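Glyoxylate-induced Protein (Pseudomonas aeruginosa, PDB 1SQ4) is a bicupin of uncertain function that may act as a ureidoglycine aminohydrolase. Local coordinates at residues E155-P166 with T178-H189; F198-A207 with Q248-R257. All coordinates share one frame; numbering follows the deposited sequence.

Contact 1 (E155-P166 with T178-H189); sequences EAFVTNEQDIQP and TTRFVDMSDMRH. With SCN (thiocyanate ion), chain D.
Phe-181 and Phe-157, the two residues most covered by the opposite segment, anchor the apolar part of this contact between the two halves of a double beta-barrel, a bicupin: strand 157-160 borders the sheet holding strands 90-98 and 116-120, while strand 176-179 belongs to the sheet of the second cupin domain. The ring of Phe-157 reaches the other segment because its CG lies between the backbone N and the carbonyl carbon (chi1 61°). Its CZ then comes within 3.9 Å of Val-182 CG2, the two side chains crossing at about a right angle, and the ring edge receives His-189 CE1 at 4.0 Å from Phe-157 CE2. Val-182 CG2 also lies over one face of the His-189 imidazole, toward its rim, and so sits between the two rings. Phe-181 presents its rim to Thr-159 CG2 and Glu-161 CB, and Ile-164 CD1 reaches Phe-181 CD1 obliquely; Tyr-117 stacks on the same phenyl ring. The carboxylate of Glu-161 turns away to Tyr-6 and Arg-259. At the outer end, polar chemistry takes over. Asp-186 OD2 accepts the NE of Arg-188 on its syn lone pair, and Asp-186 OD1 takes NH2, a side-on grip that probably steadies the guanidinium. Glu-155 completes the network: Arg-188 NH1 meets Glu-155 OE1 on the anti side at 2.9 Å, tilted 34° from the carboxylate plane but near the plane of the guanidinium.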
loop_
_atom_site.group_PDB
_atom_site.type_symbol
_atom_site.label_atom_id
_atom_site.label_comp_id
_atom_site.label_asym_id
_atom_site.label_seq_id
_atom_site.Cartn_x
_atom_site.Cartn_y
_atom_site.Cartn_z
ATOM N N GLU A 155 -37.560 -29.101 13.448
ATOM C CA GLU A 155 -37.556 -30.562 13.434
ATOM C C GLU A 155 -36.515 -31.080 12.464
ATOM O O GLU A 155 -36.281 -30.483 11.418
ATOM C CB GLU A 155 -38.945 -31.096 13.067
ATOM C CG GLU A 155 -39.904 -31.164 14.261
ATOM C CD GLU A 155 -41.366 -31.167 13.844
ATOM O OE1 GLU A 155 -41.766 -30.278 13.050
ATOM O OE2 GLU A 155 -42.124 -32.045 14.320
ATOM N N ALA A 156 -35.881 -32.186 12.839
ATOM C CA ALA A 156 -34.855 -32.814 12.024
ATOM C C ALA A 156 -35.431 -33.333 10.726
ATOM O O ALA A 156 -36.641 -33.372 10.535
ATOM C CB ALA A 156 -34.223 -33.957 12.777
ATOM N N PHE A 157 -34.541 -33.719 9.826
ATOM C CA PHE A 157 -34.934 -34.268 8.549
ATOM C C PHE A 157 -33.675 -34.630 7.780
ATOM O O PHE A 157 -32.598 -34.095 8.047
ATOM C CB PHE A 157 -35.817 -33.269 7.788
ATOM C CG PHE A 157 -35.151 -31.968 7.477
ATOM C CD1 PHE A 157 -34.327 -31.854 6.369
ATOM C CD2 PHE A 157 -35.334 -30.860 8.296
ATOM C CE1 PHE A 157 -33.697 -30.663 6.072
ATOM C CE2 PHE A 157 -34.707 -29.653 8.011
ATOM C CZ PHE A 157 -33.884 -29.559 6.897
ATOM N N VAL A 158 -33.815 -35.581 6.865
ATOM C CA VAL A 158 -32.708 -36.062 6.047
ATOM C C VAL A 158 -33.197 -36.125 4.603
ATOM O O VAL A 158 -34.374 -36.403 4.342
ATOM C CB VAL A 158 -32.257 -37.469 6.490
ATOM C CG1 VAL A 158 -31.046 -37.921 5.682
ATOM C CG2 VAL A 158 -31.938 -37.466 7.974
ATOM N N THR A 159 -32.284 -35.869 3.671
ATOM C CA THR A 159 -32.616 -35.865 2.262
ATOM C C THR A 159 -31.319 -35.751 1.466
ATOM O O THR A 159 -30.236 -35.822 2.045
ATOM C CB THR A 159 -33.554 -34.672 1.946
ATOM O OG1 THR A 159 -33.898 -34.666 0.553
ATOM C CG2 THR A 159 -32.881 -33.358 2.316
ATOM N N ASN A 160 -31.427 -35.593 0.149
ATOM C CA ASN A 160 -30.252 -35.462 -0.702
ATOM C C ASN A 160 -30.486 -34.296 -1.669
ATOM O O ASN A 160 -31.539 -34.190 -2.292
ATOM C CB ASN A 160 -29.989 -36.783 -1.451
ATOM C CG ASN A 160 -28.644 -36.799 -2.179
ATOM O OD1 ASN A 160 -28.424 -36.021 -3.106
ATOM N ND2 ASN A 160 -27.741 -37.688 -1.755
ATOM N N GLU A 161 -29.502 -33.414 -1.775
ATOM C CA GLU A 161 -29.620 -32.243 -2.616
ATOM C C GLU A 161 -29.930 -32.573 -4.060
ATOM O O GLU A 161 -30.527 -31.764 -4.755
ATOM C CB GLU A 161 -28.340 -31.405 -2.513
ATOM C CG GLU A 161 -27.108 -32.036 -3.142
ATOM C CD GLU A 161 -26.864 -31.526 -4.535
ATOM O OE1 GLU A 161 -25.843 -31.911 -5.137
ATOM O OE2 GLU A 161 -27.690 -30.732 -5.037
ATOM N N GLN A 162 -29.533 -33.759 -4.511
ATOM C CA GLN A 162 -29.782 -34.171 -5.897
ATOM C C GLN A 162 -31.268 -34.424 -6.139
ATOM O O GLN A 162 -31.701 -34.592 -7.281
ATOM C CB GLN A 162 -29.000 -35.446 -6.239
ATOM C CG GLN A 162 -27.478 -35.289 -6.201
ATOM C CD GLN A 162 -26.731 -36.583 -6.517
ATOM O OE1 GLN A 162 -27.007 -37.637 -5.938
ATOM N NE2 GLN A 162 -25.771 -36.500 -7.429
ATOM N N ASP A 163 -32.043 -34.437 -5.062
ATOM C CA ASP A 163 -33.462 -34.686 -5.147
ATOM C C ASP A 163 -34.223 -33.383 -4.985
ATOM O O ASP A 163 -35.455 -33.346 -5.033
ATOM C CB ASP A 163 -33.871 -35.694 -4.065
ATOM C CG ASP A 163 -33.203 -37.059 -4.247
ATOM O OD1 ASP A 163 -33.029 -37.787 -3.241
ATOM O OD2 ASP A 163 -32.859 -37.409 -5.399
ATOM N N ILE A 164 -33.489 -32.300 -4.804
ATOM C CA ILE A 164 -34.122 -31.006 -4.619
ATOM C C ILE A 164 -33.965 -30.133 -5.840
ATOM O O ILE A 164 -32.848 -29.877 -6.299
ATOM C CB ILE A 164 -33.529 -30.276 -3.401
ATOM C CG1 ILE A 164 -33.904 -31.027 -2.124
ATOM C CG2 ILE A 164 -34.034 -28.851 -3.352
ATOM C CD1 ILE A 164 -33.343 -30.424 -0.882
ATOM N N GLN A 165 -35.086 -29.669 -6.370
ATOM C CA GLN A 165 -35.030 -28.826 -7.551
ATOM C C GLN A 165 -34.576 -27.423 -7.143
ATOM O O GLN A 165 -35.217 -26.750 -6.333
ATOM C CB GLN A 165 -36.399 -28.784 -8.237
ATOM C CG GLN A 165 -36.343 -28.634 -9.762
ATOM C CD GLN A 165 -35.945 -29.921 -10.483
ATOM O OE1 GLN A 165 -34.832 -30.442 -10.298
ATOM N NE2 GLN A 165 -36.853 -30.438 -11.311
ATOM N N PRO A 166 -33.442 -26.975 -7.696
ATOM C CA PRO A 166 -32.906 -25.651 -7.382
ATOM C C PRO A 166 -33.791 -24.511 -7.834
ATOM O O PRO A 166 -34.310 -24.521 -8.941
ATOM C CB PRO A 166 -31.546 -25.651 -8.075
ATOM C CG PRO A 166 -31.727 -26.617 -9.203
ATOM C CD PRO A 166 -32.524 -27.721 -8.576
ATOM N N THR A 178 -30.364 -21.555 -6.751
ATOM C CA THR A 178 -30.011 -21.912 -5.388
ATOM C C THR A 178 -30.848 -23.094 -4.913
ATOM O O THR A 178 -32.054 -23.150 -5.169
ATOM C CB THR A 178 -30.280 -20.732 -4.427
ATOM O OG1 THR A 178 -29.560 -19.579 -4.869
ATOM C CG2 THR A 178 -29.857 -21.081 -3.016
ATOM N N THR A 179 -30.219 -24.040 -4.224
ATOM C CA THR A 179 -30.961 -25.171 -3.703
ATOM C C THR A 179 -31.083 -24.989 -2.198
ATOM O O THR A 179 -30.083 -24.870 -1.499
ATOM C CB THR A 179 -30.259 -26.494 -4.000
ATOM O OG1 THR A 179 -29.945 -27.156 -2.766
ATOM C CG2 THR A 179 -28.995 -26.253 -4.799
ATOM N N ARG A 180 -32.318 -24.956 -1.707
ATOM C CA ARG A 180 -32.594 -24.746 -0.289
ATOM C C ARG A 180 -33.200 -25.978 0.360
ATOM O O ARG A 180 -33.831 -26.800 -0.307
ATOM C CB ARG A 180 -33.536 -23.556 -0.133
ATOM C CG ARG A 180 -32.964 -22.286 -0.718
ATOM C CD ARG A 180 -33.988 -21.177 -0.783
ATOM N NE ARG A 180 -33.394 -19.961 -1.329
ATOM C CZ ARG A 180 -34.088 -18.919 -1.770
ATOM N NH1 ARG A 180 -35.415 -18.937 -1.731
ATOM N NH2 ARG A 180 -33.454 -17.863 -2.258
ATOM N N PHE A 181 -33.023 -26.092 1.670
ATOM C CA PHE A 181 -33.523 -27.248 2.396
ATOM C C PHE A 181 -34.542 -26.865 3.449
ATOM O O PHE A 181 -35.032 -27.711 4.199
ATOM C CB PHE A 181 -32.351 -27.959 3.058
ATOM C CG PHE A 181 -31.254 -28.307 2.108
ATOM C CD1 PHE A 181 -31.148 -29.594 1.592
ATOM C CD2 PHE A 181 -30.349 -27.335 1.691
ATOM C CE1 PHE A 181 -30.159 -29.915 0.676
ATOM C CE2 PHE A 181 -29.356 -27.642 0.774
ATOM C CZ PHE A 181 -29.259 -28.936 0.262
ATOM N N VAL A 182 -34.862 -25.582 3.492
ATOM C CA VAL A 182 -35.810 -25.074 4.460
ATOM C C VAL A 182 -36.638 -23.951 3.869
ATOM O O VAL A 182 -36.145 -23.146 3.089
ATOM C CB VAL A 182 -35.084 -24.553 5.705
ATOM C CG1 VAL A 182 -35.996 -23.653 6.505
ATOM C CG2 VAL A 182 -34.638 -25.724 6.558
ATOM N N ASP A 183 -37.905 -23.901 4.254
ATOM C CA ASP A 183 -38.790 -22.873 3.765
ATOM C C ASP A 183 -38.364 -21.521 4.321
ATOM O O ASP A 183 -38.246 -21.346 5.534
ATOM C CB ASP A 183 -40.218 -23.172 4.187
ATOM C CG ASP A 183 -41.216 -22.418 3.366
ATOM O OD1 ASP A 183 -41.089 -21.177 3.273
ATOM O OD2 ASP A 183 -42.131 -23.066 2.807
HETATM N N MSE A 184 -38.145 -20.567 3.423
HETATM C CA MSE A 184 -37.726 -19.225 3.795
HETATM C C MSE A 184 -38.619 -18.591 4.830
HETATM O O MSE A 184 -38.244 -17.616 5.470
HETATM C CB MSE A 184 -37.709 -18.326 2.565
HETATM C CG MSE A 184 -36.755 -18.779 1.487
HETATM SE SE MSE A 184 -34.906 -18.378 1.899
HETATM C CE MSE A 184 -34.322 -20.152 2.470
ATOM N N SER A 185 -39.811 -19.132 4.992
ATOM C CA SER A 185 -40.739 -18.551 5.942
ATOM C C SER A 185 -40.740 -19.267 7.278
ATOM O O SER A 185 -41.333 -18.778 8.239
ATOM C CB SER A 185 -42.147 -18.554 5.352
ATOM O OG SER A 185 -42.595 -19.880 5.136
ATOM N N ASP A 186 -40.073 -20.419 7.330
ATOM C CA ASP A 186 -40.000 -21.214 8.552
ATOM C C ASP A 186 -39.120 -20.513 9.586
ATOM O O ASP A 186 -37.903 -20.681 9.612
ATOM C CB ASP A 186 -39.451 -22.606 8.238
ATOM C CG ASP A 186 -39.580 -23.556 9.406
ATOM O OD1 ASP A 186 -39.224 -24.743 9.247
ATOM O OD2 ASP A 186 -40.038 -23.126 10.486
HETATM N N MSE A 187 -39.763 -19.731 10.440
HETATM C CA MSE A 187 -39.078 -18.971 11.456
HETATM C C MSE A 187 -38.451 -19.805 12.559
HETATM O O MSE A 187 -37.814 -19.270 13.454
HETATM C CB MSE A 187 -40.042 -17.945 12.049
HETATM C CG MSE A 187 -39.513 -16.524 11.987
HETATM SE SE MSE A 187 -38.983 -15.966 10.190
HETATM C CE MSE A 187 -40.487 -14.798 9.836
ATOM N N ARG A 188 -38.627 -21.119 12.499
ATOM C CA ARG A 188 -38.055 -21.997 13.506
ATOM C C ARG A 188 -36.559 -22.154 13.261
ATOM O O ARG A 188 -35.792 -22.370 14.195
ATOM C CB ARG A 188 -38.738 -23.359 13.462
ATOM C CG ARG A 188 -40.192 -23.335 13.898
ATOM C CD ARG A 188 -40.766 -24.747 13.893
ATOM N NE ARG A 188 -40.783 -25.290 12.537
ATOM C CZ ARG A 188 -40.896 -26.579 12.237
ATOM N NH1 ARG A 188 -41.004 -27.486 13.202
ATOM N NH2 ARG A 188 -40.899 -26.956 10.964
ATOM N N HIS A 189 -36.144 -22.051 12.002
ATOM C CA HIS A 189 -34.733 -22.162 11.674
ATOM C C HIS A 189 -34.056 -20.827 11.768
ATOM O O HIS A 189 -34.560 -19.823 11.257
ATOM C CB HIS A 189 -34.523 -22.685 10.267
ATOM C CG HIS A 189 -34.534 -24.167 10.178
ATOM N ND1 HIS A 189 -35.671 -24.883 9.880
ATOM C CD2 HIS A 189 -33.564 -25.081 10.406
ATOM C CE1 HIS A 189 -35.401 -26.173 9.929
ATOM N NE2 HIS A 189 -34.125 -26.319 10.249
HETATM S S SCN D . -28.216 -18.639 -0.620
HETATM C C SCN D . -29.666 -17.865 -1.023
HETATM N N SCN D . -30.629 -17.344 -1.325
#

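Contact 2 (F198-A207 with Q248-R257); sequences FEPGGVIPFA and QACYSGGPGR
With SG anti to the backbone N (chi1 -177°), Cys-250 carries its sulfur over the ring of Phe-198, whose CG stands beside its own backbone N (chi1 -73°). Cys-250 SG lies 4.0 Å from the centroid of the Phe-198 ring and only 12° off its normal, a sulfur-aromatic contact over the face. Ile-204 CG1 comes in the plane of the same ring at its edge, and Cys-250 CB touches Phe-198 CE2. A short side chain with a polarisable sulfur suits a place directly above a ring face. Backbone bonds set the spacing: Ile-204 and Cys-250 form an antiparallel hydrogen-bonded pair, with Ile-204 N to Cys-250 O and Cys-250 N to Ile-204 O both 2.9 Å, and farther along Ala-207 N donates to Gln-248 O. Val-203 leans both methyl branches on the CD1-CE1 side of Tyr-251, the two side chains pointing to the sheet face away from Phe-198. Where the strands part, Ser-252 turns its hydroxyl to the backbone, OG giving a 2.9 Å hydrogen bond to Glu-199 O from above the carbonyl plane. Pro-200 packs its ring against the Gly-254 and Gly-256 carbonyl oxygens in the glycine-rich loop. The short, weakly bonded strand 203-204 edges a small antiparallel sheet in the second cupin domain, next to 248-251: strand 222-227 flanks 248-251, Phe-258 of strand 258-265 packs against Cys-250 and Ser-252, and Tyr-251 rests on Val-224 of another subunit.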
loop_
_atom_site.group_PDB
_atom_site.type_symbol
_atom_site.label_atom_id
_atom_site.label_comp_id
_atom_site.label_asym_id
_atom_site.label_seq_id
_atom_site.Cartn_x
_atom_site.Cartn_y
_atom_site.Cartn_z
ATOM N N PHE A 198 -24.044 -22.144 -10.147
ATOM C CA PHE A 198 -23.724 -21.257 -11.259
ATOM C C PHE A 198 -23.470 -22.072 -12.525
ATOM O O PHE A 198 -22.561 -22.907 -12.573
ATOM C CB PHE A 198 -22.468 -20.430 -10.973
ATOM C CG PHE A 198 -22.667 -19.330 -9.973
ATOM C CD1 PHE A 198 -22.477 -19.561 -8.614
ATOM C CD2 PHE A 198 -23.033 -18.059 -10.391
ATOM C CE1 PHE A 198 -22.639 -18.533 -7.684
ATOM C CE2 PHE A 198 -23.200 -17.022 -9.474
ATOM C CZ PHE A 198 -23.004 -17.262 -8.119
ATOM N N GLU A 199 -24.278 -21.825 -13.550
ATOM C CA GLU A 199 -24.123 -22.499 -14.830
ATOM C C GLU A 199 -22.923 -21.862 -15.515
ATOM O O GLU A 199 -22.575 -20.720 -15.227
ATOM C CB GLU A 199 -25.370 -22.304 -15.691
ATOM C CG GLU A 199 -26.529 -23.184 -15.298
ATOM C CD GLU A 199 -26.245 -24.651 -15.570
ATOM O OE1 GLU A 199 -26.062 -25.009 -16.754
ATOM O OE2 GLU A 199 -26.200 -25.443 -14.604
ATOM N N PRO A 200 -22.280 -22.588 -16.441
ATOM C CA PRO A 200 -21.110 -22.075 -17.161
ATOM C C PRO A 200 -21.438 -20.859 -18.014
ATOM O O PRO A 200 -20.636 -20.434 -18.844
ATOM C CB PRO A 200 -20.673 -23.274 -17.997
ATOM C CG PRO A 200 -21.962 -23.970 -18.273
ATOM C CD PRO A 200 -22.658 -23.922 -16.938
ATOM N N GLY A 201 -22.620 -20.297 -17.786
ATOM C CA GLY A 201 -23.062 -19.145 -18.545
ATOM C C GLY A 201 -22.134 -17.947 -18.548
ATOM O O GLY A 201 -20.933 -18.058 -18.813
ATOM N N GLY A 202 -22.711 -16.789 -18.242
ATOM C CA GLY A 202 -21.948 -15.559 -18.239
ATOM C C GLY A 202 -21.584 -14.996 -16.879
ATOM O O GLY A 202 -21.299 -15.727 -15.924
ATOM N N VAL A 203 -21.605 -13.671 -16.808
ATOM C CA VAL A 203 -21.251 -12.953 -15.601
ATOM C C VAL A 203 -22.399 -12.808 -14.614
ATOM O O VAL A 203 -23.573 -12.942 -14.971
ATOM C CB VAL A 203 -20.744 -11.538 -15.940
ATOM C CG1 VAL A 203 -19.893 -10.996 -14.795
ATOM C CG2 VAL A 203 -19.963 -11.570 -17.248
ATOM N N ILE A 204 -22.036 -12.540 -13.362
ATOM C CA ILE A 204 -22.994 -12.331 -12.294
ATOM C C ILE A 204 -22.509 -11.158 -11.460
ATOM O O ILE A 204 -21.838 -11.336 -10.447
ATOM C CB ILE A 204 -23.118 -13.540 -11.377
ATOM C CG1 ILE A 204 -23.504 -14.776 -12.184
ATOM C CG2 ILE A 204 -24.140 -13.249 -10.302
ATOM C CD1 ILE A 204 -22.333 -15.396 -12.926
ATOM N N PRO A 205 -22.846 -9.935 -11.884
ATOM C CA PRO A 205 -22.459 -8.701 -11.205
ATOM C C PRO A 205 -22.861 -8.613 -9.743
ATOM O O PRO A 205 -22.195 -7.943 -8.962
ATOM C CB PRO A 205 -23.110 -7.624 -12.063
ATOM C CG PRO A 205 -24.300 -8.323 -12.631
ATOM C CD PRO A 205 -23.730 -9.642 -13.024
ATOM N N PHE A 206 -23.949 -9.269 -9.368
ATOM C CA PHE A 206 -24.376 -9.244 -7.973
ATOM C C PHE A 206 -24.678 -10.665 -7.514
ATOM O O PHE A 206 -25.785 -11.173 -7.705
ATOM C CB PHE A 206 -25.608 -8.353 -7.791
ATOM C CG PHE A 206 -25.389 -6.918 -8.199
ATOM C CD1 PHE A 206 -25.480 -6.536 -9.536
ATOM C CD2 PHE A 206 -25.083 -5.945 -7.246
ATOM C CE1 PHE A 206 -25.270 -5.206 -9.919
ATOM C CE2 PHE A 206 -24.870 -4.614 -7.618
ATOM C CZ PHE A 206 -24.963 -4.245 -8.957
ATOM N N ALA A 207 -23.686 -11.312 -6.913
ATOM C CA ALA A 207 -23.857 -12.684 -6.462
ATOM C C ALA A 207 -24.025 -12.791 -4.957
ATOM O O ALA A 207 -24.062 -13.897 -4.404
ATOM C CB ALA A 207 -22.679 -13.530 -6.921
ATOM N N GLN A 248 -19.923 -9.103 -3.948
ATOM C CA GLN A 248 -19.689 -10.423 -4.524
ATOM C C GLN A 248 -20.125 -10.504 -5.973
ATOM O O GLN A 248 -21.305 -10.345 -6.290
ATOM C CB GLN A 248 -20.455 -11.479 -3.741
ATOM C CG GLN A 248 -20.281 -11.417 -2.243
ATOM C CD GLN A 248 -21.013 -12.546 -1.562
ATOM O OE1 GLN A 248 -20.758 -13.708 -1.857
ATOM N NE2 GLN A 248 -21.927 -12.220 -0.656
ATOM N N ALA A 249 -19.175 -10.768 -6.854
ATOM C CA ALA A 249 -19.467 -10.896 -8.279
ATOM C C ALA A 249 -18.856 -12.203 -8.718
ATOM O O ALA A 249 -17.795 -12.604 -8.236
ATOM C CB ALA A 249 -18.848 -9.754 -9.043
ATOM N N CYS A 250 -19.514 -12.869 -9.643
ATOM C CA CYS A 250 -18.996 -14.138 -10.080
ATOM C C CYS A 250 -18.818 -14.225 -11.579
ATOM O O CYS A 250 -19.580 -13.639 -12.338
ATOM C CB CYS A 250 -19.909 -15.261 -9.596
ATOM S SG CYS A 250 -19.277 -16.880 -10.027
ATOM N N TYR A 251 -17.803 -14.965 -12.000
ATOM C CA TYR A 251 -17.531 -15.126 -13.416
ATOM C C TYR A 251 -17.268 -16.604 -13.655
ATOM O O TYR A 251 -16.129 -17.011 -13.845
ATOM C CB TYR A 251 -16.299 -14.304 -13.807
ATOM C CG TYR A 251 -16.329 -13.724 -15.206
ATOM C CD1 TYR A 251 -16.755 -12.408 -15.434
ATOM C CD2 TYR A 251 -15.929 -14.487 -16.302
ATOM C CE1 TYR A 251 -16.780 -11.867 -16.729
ATOM C CE2 TYR A 251 -15.949 -13.967 -17.598
ATOM C CZ TYR A 251 -16.376 -12.659 -17.812
ATOM O OH TYR A 251 -16.423 -12.171 -19.110
ATOM N N SER A 252 -18.320 -17.411 -13.628
ATOM C CA SER A 252 -18.166 -18.843 -13.837
ATOM C C SER A 252 -18.137 -19.153 -15.322
ATOM O O SER A 252 -19.176 -19.146 -15.994
ATOM C CB SER A 252 -19.320 -19.597 -13.198
ATOM O OG SER A 252 -20.531 -19.256 -13.834
ATOM N N GLY A 253 -16.941 -19.433 -15.831
ATOM C CA GLY A 253 -16.791 -19.752 -17.239
ATOM C C GLY A 253 -16.372 -21.194 -17.478
ATOM O O GLY A 253 -16.283 -21.625 -18.628
ATOM N N GLY A 254 -16.126 -21.937 -16.399
ATOM C CA GLY A 254 -15.709 -23.324 -16.523
ATOM C C GLY A 254 -16.574 -24.166 -17.442
ATOM O O GLY A 254 -17.727 -23.812 -17.695
ATOM N N PRO A 255 -16.053 -25.288 -17.962
ATOM C CA PRO A 255 -16.851 -26.131 -18.853
ATOM C C PRO A 255 -18.044 -26.764 -18.133
ATOM O O PRO A 255 -19.114 -26.934 -18.719
ATOM C CB PRO A 255 -15.839 -27.159 -19.355
ATOM C CG PRO A 255 -14.917 -27.307 -18.189
ATOM C CD PRO A 255 -14.729 -25.881 -17.716
ATOM N N GLY A 256 -17.867 -27.089 -16.855
ATOM C CA GLY A 256 -18.942 -27.706 -16.089
ATOM C C GLY A 256 -19.719 -26.767 -15.179
ATOM O O GLY A 256 -19.718 -25.548 -15.366
ATOM N N ARG A 257 -20.402 -27.328 -14.189
ATOM C CA ARG A 257 -21.169 -26.503 -13.268
ATOM C C ARG A 257 -20.261 -26.032 -12.131
ATOM O O ARG A 257 -19.358 -26.750 -11.720
ATOM C CB ARG A 257 -22.365 -27.293 -12.724
ATOM C CG ARG A 257 -23.491 -26.410 -12.214
ATOM C CD ARG A 257 -24.833 -27.134 -12.154
ATOM N NE ARG A 257 -24.758 -28.324 -11.318
ATOM C CZ ARG A 257 -25.704 -28.713 -10.467
ATOM N NH1 ARG A 257 -26.820 -28.008 -10.327
ATOM N NH2 ARG A 257 -25.519 -29.805 -9.739
#

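Overall arrangement
The two contacts follow one another along the chain, their centres about 23 Å apart, and they share no residue. Contact 1 joins parts of both barrels and is held by side chains: aromatic and aliphatic packing inside, with a salt-bridge network at its more exposed end. Contact 2 stays within the second cupin domain, lies farther from the centre of the chain and relies on backbone pairing between strands, with a buried sulfur-aromatic contact on one face. Both are partly buried, but contact 2 includes more buried residues. The eight-stranded sheet relates them: strand 191-198, which begins just beyond 178-189, ends at Phe-198. Contact 2 lies against two other subunits, whereas segment 178-189 reaches one, through Met-187.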